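PDB 4YZT: cellulose hydrolase from Bacillus licheniformis, which hydrolyses internal beta-1,4-glucosidic linkages of cellulose as an endo-beta-1,4-glucanase of glycoside hydrolase family 5. Local coordinates for residues A[85-90]-A[137-142]; A[144-149]-A[183-188]; A[153-158]-A[190-195]; A[216-221]-A[263-268]. One frame throughout, in Å; residues are numbered along the deposited sequence.

All four contacts belong to the (beta/alpha)8 barrel that carries the cellotetraose site, and they run from its outer layer into its wall. Contacts 1 and 2 share helix 130-147, their centres about 14 Å apart. Contact 2 leads into contact 3, about 10 Å away between centres, where Lys-149 O probably accepts a hydrogen bond from Arg-192 NH2 at 2.9 Å. Contacts 3 and 4, about 11 Å apart at their centres, are joined by the neighbouring strands 194-196 and 218-224. Contacts 1 and 4 do not touch. Toward the sugar, the side chain of Glu-158 lies about 8 Å and that of Thr-221 about 10 Å from a bound glucose unit, so neither touches it.

Contact 1. Residues A[85-90]-A[137-142]; sequences PEYPID and LGKVWK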
# COMPACT_ATOMS: atom_id res chain seq x y z
N PRO A 85 -1.84 36.22 14.75
CA PRO A 85 -2.90 36.14 13.73
C PRO A 85 -2.43 35.76 12.32
O PRO A 85 -3.28 35.41 11.50
CB PRO A 85 -3.46 37.57 13.72
CG PRO A 85 -2.26 38.41 14.00
CD PRO A 85 -1.44 37.62 15.00
N GLU A 86 -1.14 35.81 12.02
CA GLU A 86 -0.69 35.59 10.64
C GLU A 86 -0.25 34.15 10.34
O GLU A 86 -0.13 33.77 9.18
CB GLU A 86 0.45 36.55 10.29
CG GLU A 86 -0.01 38.00 10.10
CD GLU A 86 -1.34 38.11 9.35
OE1 GLU A 86 -1.42 37.71 8.16
OE2 GLU A 86 -2.32 38.60 9.95
N TYR A 87 -0.03 33.37 11.40
CA TYR A 87 0.39 31.97 11.25
C TYR A 87 1.56 31.78 10.26
O TYR A 87 1.48 30.94 9.35
CB TYR A 87 -0.81 31.11 10.82
CG TYR A 87 -2.00 31.17 11.77
CD1 TYR A 87 -1.98 30.52 13.01
CD2 TYR A 87 -3.14 31.88 11.42
CE1 TYR A 87 -3.09 30.57 13.87
CE2 TYR A 87 -4.24 31.93 12.27
CZ TYR A 87 -4.21 31.28 13.48
OH TYR A 87 -5.32 31.36 14.30
N PRO A 88 2.64 32.56 10.44
CA PRO A 88 3.73 32.46 9.47
C PRO A 88 4.36 31.07 9.46
O PRO A 88 4.65 30.52 10.51
CB PRO A 88 4.73 33.52 9.95
CG PRO A 88 4.50 33.60 11.42
CD PRO A 88 3.02 33.38 11.61
N ILE A 89 4.53 30.50 8.27
CA ILE A 89 5.20 29.21 8.16
C ILE A 89 6.71 29.44 8.28
O ILE A 89 7.25 30.36 7.66
CB ILE A 89 4.84 28.50 6.84
CG1 ILE A 89 3.36 28.11 6.85
CG2 ILE A 89 5.71 27.27 6.64
CD1 ILE A 89 2.77 27.83 5.47
N ASP A 90 7.34 28.62 9.11
CA ASP A 90 8.79 28.64 9.31
C ASP A 90 9.55 28.67 7.98
O ASP A 90 9.32 27.84 7.11
CB ASP A 90 9.19 27.42 10.12
CG ASP A 90 10.68 27.34 10.34
OD1 ASP A 90 11.37 26.75 9.48
OD2 ASP A 90 11.16 27.85 11.38
N LEU A 137 -6.48 28.07 8.24
CA LEU A 137 -6.20 27.27 7.06
C LEU A 137 -6.03 28.16 5.81
O LEU A 137 -5.12 27.94 5.00
CB LEU A 137 -7.29 26.22 6.84
CG LEU A 137 -7.17 25.25 5.65
CD1 LEU A 137 -5.89 24.42 5.72
CD2 LEU A 137 -8.37 24.33 5.57
N GLY A 138 -6.90 29.16 5.67
CA GLY A 138 -6.77 30.14 4.61
C GLY A 138 -5.42 30.83 4.60
O GLY A 138 -4.80 31.01 3.55
N LYS A 139 -4.95 31.22 5.78
CA LYS A 139 -3.67 31.92 5.85
C LYS A 139 -2.50 30.98 5.53
O LYS A 139 -1.51 31.41 4.94
CB LYS A 139 -3.49 32.58 7.22
CG LYS A 139 -4.41 33.81 7.40
CD LYS A 139 -4.38 34.37 8.81
CE LYS A 139 -5.29 35.60 8.97
NZ LYS A 139 -5.58 35.93 10.41
N VAL A 140 -2.64 29.71 5.89
CA VAL A 140 -1.66 28.70 5.54
C VAL A 140 -1.65 28.47 4.02
O VAL A 140 -0.59 28.49 3.40
CB VAL A 140 -1.92 27.36 6.28
CG1 VAL A 140 -1.01 26.23 5.74
CG2 VAL A 140 -1.73 27.55 7.79
N TRP A 141 -2.82 28.29 3.41
CA TRP A 141 -2.87 28.01 1.98
C TRP A 141 -2.43 29.22 1.16
O TRP A 141 -1.79 29.04 0.13
CB TRP A 141 -4.27 27.53 1.53
CG TRP A 141 -4.27 26.06 1.21
CD1 TRP A 141 -5.02 25.08 1.81
CD2 TRP A 141 -3.45 25.39 0.24
NE1 TRP A 141 -4.71 23.85 1.26
CE2 TRP A 141 -3.75 24.02 0.29
CE3 TRP A 141 -2.48 25.83 -0.68
CZ2 TRP A 141 -3.13 23.07 -0.53
CZ3 TRP A 141 -1.86 24.90 -1.49
CH2 TRP A 141 -2.18 23.53 -1.41
N LYS A 142 -2.73 30.44 1.61
CA LYS A 142 -2.27 31.61 0.85
C LYS A 142 -0.74 31.60 0.83
O LYS A 142 -0.14 31.87 -0.20
CB LYS A 142 -2.81 32.93 1.43
CG LYS A 142 -2.49 34.14 0.55
CD LYS A 142 -3.02 35.44 1.17
CE LYS A 142 -4.53 35.53 1.10
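Pro-85, which follows a cis peptide bond, offers its carbonyl oxygen to Lys-139, whose NZ donates to Pro-85 O at 2.6 Å. The ammonium group comes in bent from the C=O direction (C=O...N 146°) and 24° out of the carbonyl plane. Lys-139 gets there with CG anti to its own carbonyl carbon (chi1 -72°) and an extended chain beyond it. A second partner of NZ is Asp-135, one turn back on the same helix, through a salt bridge. At Glu-86 the carboxylate stays 4.2 Å away, OE2 to Lys-139 NZ, too far for a salt bridge, though its charge is likely to favour the ammonium. Tyr-87, in a left-handed backbone conformation, sets the edge of its ring against the same lysine: Tyr-87 CD2 is 3.8 Å from Lys-139 CD, which lies in the plane of the ring. The loop followed here links strand 70-73 to helix 91-105 of the (beta/alpha)8 barrel and drapes over helix 130-147 in its outer layer. Gln-143, a turn beyond Lys-139, holds the loop by its amide, giving a hydrogen bond to Tyr-87 O and receiving one from Ile-89 N. The Ile-89 side chain crosses that of Val-140 at about a right angle, with Ile-89 CD1 4.1 Å from Val-140 CG1. Asp-90 then becomes the N-cap of helix 91-105, its OD1 accepting from Trp-93 N.

Contact 2. Residues A[144-149]-A[183-188]; sequences IAERFK and RSTGGK
Lys-149 reaches across to the turn that follows helix 168-184, running beside the backbone of Thr-185, Gly-186 and Gly-187. CG leaves CB anti to the backbone N (chi1 173°), and the rest of the chain is fully extended. CG passes 3.8 Å from Gly-186 O, CD comes 3.7 Å from Thr-185 O, and Lys-149 CE lies against both carbonyl oxygens, 3.2 Å from Gly-186 O and as near to Thr-185 O. At the tip NZ donates to Thr-185 O at 2.7 Å, with a C=O...N angle of 159°. Oxygens at the C-terminal end of a helix tend to carry negative potential, which would probably favour the ammonium. A side chain on Gly-187 would run into Lys-149 CE, and the positive phi of Gly-186 and Gly-187 also suits glycine. An alanine in place of Lys-149 would probably leave Thr-185 O without its charged donor and open a gap beside the two glycines. The Glu-146 and Thr-185 side chains run antiparallel alongside one another, Glu-146 OE2 lying 3.4 Å from Thr-185 CG2, while a water lies between Glu-146 OE1 and Thr-185 O. Thr-185 CG2 also packs on Ala-145 CB at 4.1 Å, and the threonine hydroxyl turns back to Ile-182 O. The contact thus joins the C-terminal ends of helices 130-147 and 168-184, neighbours on the barrel surface, with Phe-148 directed inward onto strands 110-114 and 155-158.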
# COMPACT_ATOMS: atom_id res chain seq x y z
N ILE A 144 1.34 28.94 1.04
CA ILE A 144 1.79 27.88 0.16
C ILE A 144 1.58 28.29 -1.31
O ILE A 144 2.47 28.15 -2.14
CB ILE A 144 1.08 26.55 0.46
CG1 ILE A 144 1.28 26.16 1.92
CG2 ILE A 144 1.59 25.42 -0.45
CD1 ILE A 144 0.52 24.90 2.33
N ALA A 145 0.39 28.80 -1.62
CA ALA A 145 0.08 29.20 -2.99
C ALA A 145 1.06 30.24 -3.53
O ALA A 145 1.48 30.18 -4.70
CB ALA A 145 -1.34 29.73 -3.08
N GLU A 146 1.40 31.21 -2.69
CA GLU A 146 2.29 32.29 -3.10
C GLU A 146 3.71 31.78 -3.38
O GLU A 146 4.31 32.16 -4.38
CB GLU A 146 2.34 33.39 -2.04
CG GLU A 146 1.08 34.24 -1.92
CD GLU A 146 0.92 35.29 -3.00
OE1 GLU A 146 1.85 35.46 -3.83
OE2 GLU A 146 -0.13 35.97 -3.01
N ARG A 147 4.23 30.93 -2.50
CA ARG A 147 5.58 30.39 -2.67
C ARG A 147 5.70 29.60 -3.98
O ARG A 147 6.69 29.71 -4.69
CB ARG A 147 5.97 29.50 -1.49
CG ARG A 147 7.35 28.83 -1.62
CD ARG A 147 8.49 29.85 -1.83
NE ARG A 147 8.94 30.42 -0.57
CZ ARG A 147 10.02 30.02 0.09
NH1 ARG A 147 10.78 29.04 -0.40
NH2 ARG A 147 10.35 30.59 1.24
N PHE A 148 4.68 28.81 -4.29
CA PHE A 148 4.75 27.89 -5.43
C PHE A 148 3.99 28.41 -6.66
O PHE A 148 3.77 27.68 -7.62
CB PHE A 148 4.22 26.51 -5.00
CG PHE A 148 5.13 25.81 -4.03
CD1 PHE A 148 6.15 24.98 -4.49
CD2 PHE A 148 4.99 25.99 -2.65
CE1 PHE A 148 7.01 24.32 -3.60
CE2 PHE A 148 5.84 25.33 -1.76
CZ PHE A 148 6.86 24.50 -2.24
N LYS A 149 3.61 29.68 -6.61
CA LYS A 149 2.81 30.32 -7.67
C LYS A 149 3.40 30.18 -9.09
O LYS A 149 2.66 29.98 -10.07
CB LYS A 149 2.64 31.80 -7.34
CG LYS A 149 1.97 32.61 -8.44
CD LYS A 149 1.73 34.06 -8.02
CE LYS A 149 1.19 34.87 -9.19
NZ LYS A 149 0.86 36.29 -8.81
N ARG A 183 -6.78 30.70 -6.42
CA ARG A 183 -7.06 31.42 -7.65
C ARG A 183 -6.72 32.91 -7.53
O ARG A 183 -6.17 33.51 -8.44
CB ARG A 183 -8.52 31.25 -8.06
CG ARG A 183 -8.89 29.82 -8.42
CD ARG A 183 -8.04 29.30 -9.57
NE ARG A 183 -8.45 27.95 -9.95
CZ ARG A 183 -7.63 26.92 -10.16
NH1 ARG A 183 -6.30 27.09 -10.06
NH2 ARG A 183 -8.13 25.74 -10.49
N SER A 184 -7.03 33.49 -6.38
CA SER A 184 -6.82 34.92 -6.18
C SER A 184 -5.35 35.34 -6.22
O SER A 184 -5.05 36.49 -6.51
CB SER A 184 -7.45 35.37 -4.86
OG SER A 184 -8.85 35.50 -5.01
N THR A 185 -4.42 34.43 -5.95
CA THR A 185 -3.01 34.80 -6.03
C THR A 185 -2.60 35.06 -7.48
O THR A 185 -1.58 35.70 -7.74
CB THR A 185 -2.09 33.73 -5.41
OG1 THR A 185 -2.28 32.47 -6.07
CG2 THR A 185 -2.39 33.58 -3.92
N GLY A 186 -3.40 34.58 -8.43
CA GLY A 186 -3.19 34.88 -9.84
C GLY A 186 -2.00 34.22 -10.51
O GLY A 186 -1.46 33.23 -10.01
N GLY A 187 -1.57 34.77 -11.65
CA GLY A 187 -0.50 34.16 -12.43
C GLY A 187 -0.83 32.72 -12.80
O GLY A 187 -1.97 32.42 -13.16
N LYS A 188 0.14 31.81 -12.69
CA LYS A 188 -0.10 30.41 -13.03
C LYS A 188 -1.06 29.71 -12.06
O LYS A 188 -1.64 28.67 -12.41
CB LYS A 188 1.23 29.64 -13.11
CG LYS A 188 2.11 30.07 -14.29
CD LYS A 188 3.39 29.24 -14.40
CE LYS A 188 3.10 27.79 -14.82
NZ LYS A 188 2.97 27.63 -16.30
O HOH W 1 0.38 36.77 -5.83

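Contact 3. Residues A[153-158]-A[190-195]; sequences ERLLFE and GQRLVI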
# COMPACT_ATOMS: atom_id res chain seq x y z
N GLU A 153 3.22 23.93 -14.65
CA GLU A 153 1.89 23.34 -14.58
C GLU A 153 1.91 21.86 -14.20
O GLU A 153 0.85 21.25 -14.01
CB GLU A 153 1.16 23.53 -15.92
CG GLU A 153 1.84 22.77 -17.07
CD GLU A 153 1.36 23.20 -18.46
OE1 GLU A 153 0.17 23.00 -18.79
OE2 GLU A 153 2.18 23.74 -19.23
N ARG A 154 3.11 21.27 -14.12
CA ARG A 154 3.22 19.89 -13.66
C ARG A 154 3.11 19.80 -12.14
O ARG A 154 3.05 18.71 -11.58
CB ARG A 154 4.54 19.25 -14.13
CG ARG A 154 4.58 19.07 -15.65
CD ARG A 154 5.66 18.12 -16.14
NE ARG A 154 5.52 17.97 -17.59
CZ ARG A 154 5.90 16.90 -18.31
NH1 ARG A 154 6.46 15.85 -17.73
NH2 ARG A 154 5.70 16.91 -19.62
N LEU A 155 3.04 20.94 -11.47
CA LEU A 155 2.78 20.91 -10.03
C LEU A 155 1.30 21.15 -9.76
O LEU A 155 0.72 22.14 -10.22
CB LEU A 155 3.65 21.94 -9.28
CG LEU A 155 3.41 22.06 -7.76
CD1 LEU A 155 3.78 20.78 -6.99
CD2 LEU A 155 4.17 23.26 -7.21
N LEU A 156 0.70 20.21 -9.04
CA LEU A 156 -0.71 20.25 -8.65
C LEU A 156 -0.81 20.54 -7.15
O LEU A 156 0.06 20.13 -6.38
CB LEU A 156 -1.41 18.92 -8.96
CG LEU A 156 -1.57 18.45 -10.43
CD1 LEU A 156 -0.30 17.83 -10.96
CD2 LEU A 156 -2.73 17.46 -10.56
N PHE A 157 -1.85 21.25 -6.74
CA PHE A 157 -2.12 21.45 -5.31
C PHE A 157 -3.28 20.56 -4.87
O PHE A 157 -4.33 20.56 -5.51
CB PHE A 157 -2.49 22.90 -4.97
CG PHE A 157 -1.41 23.92 -5.20
CD1 PHE A 157 -0.08 23.56 -5.29
CD2 PHE A 157 -1.74 25.26 -5.32
CE1 PHE A 157 0.91 24.54 -5.51
CE2 PHE A 157 -0.77 26.24 -5.54
CZ PHE A 157 0.56 25.87 -5.63
N GLU A 158 -3.10 19.84 -3.76
CA GLU A 158 -4.19 19.09 -3.13
C GLU A 158 -4.57 19.76 -1.80
O GLU A 158 -3.76 19.84 -0.88
CB GLU A 158 -3.80 17.63 -2.91
CG GLU A 158 -4.86 16.85 -2.14
CD GLU A 158 -4.41 15.42 -1.80
OE1 GLU A 158 -3.22 15.11 -1.98
OE2 GLU A 158 -5.26 14.63 -1.34
N GLY A 190 -3.79 30.79 -11.42
CA GLY A 190 -5.09 31.00 -12.04
C GLY A 190 -5.56 29.76 -12.77
O GLY A 190 -6.76 29.50 -12.86
N GLN A 191 -4.62 28.98 -13.29
CA GLN A 191 -4.97 27.80 -14.07
C GLN A 191 -4.43 26.50 -13.49
O GLN A 191 -4.66 25.42 -14.06
CB GLN A 191 -4.48 27.96 -15.51
CG GLN A 191 -5.10 29.14 -16.24
CD GLN A 191 -6.60 28.97 -16.42
OE1 GLN A 191 -7.08 27.88 -16.75
NE2 GLN A 191 -7.34 30.05 -16.20
N ARG A 192 -3.71 26.57 -12.37
CA ARG A 192 -3.11 25.37 -11.81
C ARG A 192 -4.18 24.34 -11.45
O ARG A 192 -5.27 24.70 -10.98
CB ARG A 192 -2.26 25.71 -10.58
CG ARG A 192 -1.44 24.53 -10.07
CD ARG A 192 -0.49 24.93 -8.96
NE ARG A 192 0.32 26.08 -9.34
CZ ARG A 192 1.37 26.02 -10.16
NH1 ARG A 192 1.75 24.87 -10.69
NH2 ARG A 192 2.03 27.12 -10.45
N LEU A 193 -3.90 23.07 -11.71
CA LEU A 193 -4.83 22.01 -11.30
C LEU A 193 -4.88 21.93 -9.78
O LEU A 193 -3.86 21.87 -9.11
CB LEU A 193 -4.42 20.67 -11.92
CG LEU A 193 -4.57 20.61 -13.44
CD1 LEU A 193 -4.06 19.28 -13.97
CD2 LEU A 193 -6.03 20.83 -13.85
N VAL A 194 -6.10 21.95 -9.23
CA VAL A 194 -6.30 21.88 -7.79
C VAL A 194 -7.15 20.65 -7.47
O VAL A 194 -8.22 20.44 -8.07
CB VAL A 194 -6.98 23.17 -7.25
CG1 VAL A 194 -7.28 23.03 -5.76
CG2 VAL A 194 -6.09 24.37 -7.51
N ILE A 195 -6.68 19.83 -6.53
CA ILE A 195 -7.30 18.55 -6.24
C ILE A 195 -8.19 18.62 -5.00
O ILE A 195 -7.72 18.96 -3.92
CB ILE A 195 -6.23 17.46 -6.03
CG1 ILE A 195 -5.29 17.39 -7.24
CG2 ILE A 195 -6.89 16.09 -5.79
CD1 ILE A 195 -3.94 16.74 -6.91
O HOH W 2 -1.17 22.13 -12.34
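Phe-157 is hydrogen-bonded through both its backbone N and its backbone O: the N donates to Leu-193 O at 3.2 Å, and the O accepts from Ile-195 N at 2.7 Å. A side-chain bond extends the pairing, Arg-192 NH1 giving a nearly straight bond (164°) to Leu-155 O at 3.0 Å in the guanidinium plane. A water also donates to Leu-155 O and to Glu-153 O and accepts from Leu-193 N, bridging the two segments where they diverge ahead of the paired residues. The guanidinium further reaches the carbonyls of Lys-149, Lys-151 and Ser-152. The aromatic term is a CH-pi contact, Arg-192 CD standing 3.5 Å from the Phe-157 ring centroid. An alanine in place of Arg-192 would probably leave Leu-155 O with the water as its remaining donor here and uncover that ring face. Apolar packing lies on the other side, where Leu-156 CD2 meets Ile-195 CD1 at 3.9 Å, near Glu-158, whose carboxylate is salt-bridged to Arg-72. Phe-157 and Val-194 instead face helix 168-184. Strand 155-158, that helix and strand 194-196 form a beta-alpha-beta unit with parallel strands, the repeating element of a TIM barrel.

Contact 4. Residues A[216-221]-A[263-268]; sequences DRIVLT and EGYPVI
Thr-221 adds a side-chain hydrogen bond to the pairing of strands 218-224 and 267-272: its OG1 donates to Ile-268 O at 2.6 Å. The hydroxyl is placed anti to the backbone N (chi1 -163°) and approaches 35° out of the carbonyl plane, while Thr-221 CA lies 3.1 Å from the same Ile-268 O in a CA-H...O contact. Backbone bonds take over behind it, Ile-268 N giving to Leu-220 O at 2.8 Å and Leu-220 N giving to Pro-266 O at 3.0 Å. The parallel pattern would next call for an N-H at Pro-266, and proline has none; its CD instead rests 3.6 Å from Ile-218 O. Just before, Gly-264 ends helix 243-261 in a Schellman motif, and Tyr-265 covers the start of the strand pair. Its ring runs side by side with Ile-218, whose CD1 meets the ring edge, near its plane, at Tyr-265 CE1, while Leu-220 CD1 packs 3.8 Å from Tyr-265 CB. Leu-220 and Val-267 share this side of the sheet. On the other side Val-219 CG1 fits closely against Ile-268 CG1 at 3.6 Å, and Leu-27 of helix 24-31 touches both residues. Farther along the same two strands come His-223 and Glu-271, which line the cellotetraose pocket. The side chains that meet here are almost entirely hydrocarbon, so the packing is apolar, and the hydroxyl of the buried Thr-221 is hydrogen-bonded to a main-chain carbonyl.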
# COMPACT_ATOMS: atom_id res chain seq x y z
N ASP A 216 -13.15 25.25 -13.65
CA ASP A 216 -12.92 24.27 -14.71
C ASP A 216 -11.48 23.76 -14.76
O ASP A 216 -11.08 23.15 -15.74
CB ASP A 216 -13.34 24.85 -16.07
CG ASP A 216 -12.66 26.15 -16.38
OD1 ASP A 216 -13.14 26.86 -17.29
OD2 ASP A 216 -11.66 26.47 -15.71
N ARG A 217 -10.71 24.00 -13.69
CA ARG A 217 -9.38 23.40 -13.56
C ARG A 217 -9.24 22.67 -12.21
O ARG A 217 -8.30 22.91 -11.44
CB ARG A 217 -8.28 24.46 -13.72
CG ARG A 217 -8.32 25.21 -15.07
CD ARG A 217 -7.64 24.41 -16.18
NE ARG A 217 -6.21 24.28 -15.97
CZ ARG A 217 -5.42 23.44 -16.65
NH1 ARG A 217 -4.13 23.39 -16.40
NH2 ARG A 217 -5.94 22.65 -17.59
N ILE A 218 -10.18 21.77 -11.93
CA ILE A 218 -10.07 20.96 -10.71
C ILE A 218 -9.96 19.49 -11.07
O ILE A 218 -10.33 19.08 -12.15
CB ILE A 218 -11.28 21.14 -9.76
CG1 ILE A 218 -12.61 20.87 -10.48
CG2 ILE A 218 -11.29 22.53 -9.13
CD1 ILE A 218 -13.80 20.85 -9.53
N VAL A 219 -9.41 18.73 -10.13
CA VAL A 219 -9.28 17.27 -10.23
C VAL A 219 -9.94 16.69 -8.98
O VAL A 219 -9.81 17.25 -7.87
CB VAL A 219 -7.80 16.85 -10.33
CG1 VAL A 219 -7.65 15.31 -10.32
CG2 VAL A 219 -7.18 17.42 -11.59
N LEU A 220 -10.68 15.59 -9.14
CA LEU A 220 -11.34 14.98 -7.99
C LEU A 220 -10.47 13.85 -7.45
O LEU A 220 -9.70 13.25 -8.20
CB LEU A 220 -12.73 14.45 -8.36
CG LEU A 220 -13.64 15.45 -9.08
CD1 LEU A 220 -15.03 14.87 -9.30
CD2 LEU A 220 -13.69 16.79 -8.35
N THR A 221 -10.59 13.55 -6.16
CA THR A 221 -9.77 12.50 -5.58
C THR A 221 -10.54 11.66 -4.56
O THR A 221 -11.51 12.11 -3.96
CB THR A 221 -8.50 13.08 -4.91
OG1 THR A 221 -7.53 12.04 -4.69
CG2 THR A 221 -8.85 13.79 -3.59
N GLU A 263 -18.21 12.86 -17.35
CA GLU A 263 -18.70 14.24 -17.42
C GLU A 263 -17.55 15.24 -17.51
O GLU A 263 -17.77 16.46 -17.45
CB GLU A 263 -19.58 14.57 -16.20
CG GLU A 263 -20.91 13.81 -16.15
CD GLU A 263 -21.71 13.95 -17.42
OE1 GLU A 263 -21.87 15.09 -17.91
OE2 GLU A 263 -22.18 12.92 -17.94
N GLY A 264 -16.32 14.75 -17.64
CA GLY A 264 -15.18 15.61 -17.88
C GLY A 264 -14.29 15.95 -16.69
O GLY A 264 -13.33 16.72 -16.82
N TYR A 265 -14.59 15.39 -15.52
CA TYR A 265 -13.74 15.59 -14.34
C TYR A 265 -12.59 14.60 -14.30
O TYR A 265 -12.82 13.39 -14.17
CB TYR A 265 -14.55 15.45 -13.04
CG TYR A 265 -15.52 16.58 -12.80
CD1 TYR A 265 -15.08 17.80 -12.30
CD2 TYR A 265 -16.87 16.43 -13.08
CE1 TYR A 265 -15.97 18.84 -12.08
CE2 TYR A 265 -17.77 17.47 -12.87
CZ TYR A 265 -17.30 18.67 -12.37
OH TYR A 265 -18.18 19.72 -12.15
N PRO A 266 -11.34 15.09 -14.37
CA PRO A 266 -10.22 14.17 -14.13
C PRO A 266 -10.27 13.65 -12.70
O PRO A 266 -10.81 14.33 -11.81
CB PRO A 266 -8.98 15.04 -14.35
CG PRO A 266 -9.48 16.25 -15.13
CD PRO A 266 -10.88 16.46 -14.63
N VAL A 267 -9.74 12.45 -12.46
CA VAL A 267 -9.76 11.86 -11.13
C VAL A 267 -8.40 11.26 -10.77
O VAL A 267 -7.77 10.55 -11.59
CB VAL A 267 -10.87 10.79 -11.01
CG1 VAL A 267 -10.77 10.02 -9.69
CG2 VAL A 267 -12.26 11.43 -11.15
N ILE A 268 -7.96 11.56 -9.55
CA ILE A 268 -6.75 10.98 -8.99
C ILE A 268 -7.08 10.10 -7.80
O ILE A 268 -7.71 10.55 -6.84
CB ILE A 268 -5.74 12.06 -8.52
CG1 ILE A 268 -5.17 12.82 -9.71
CG2 ILE A 268 -4.58 11.41 -7.72
CD1 ILE A 268 -4.25 13.99 -9.32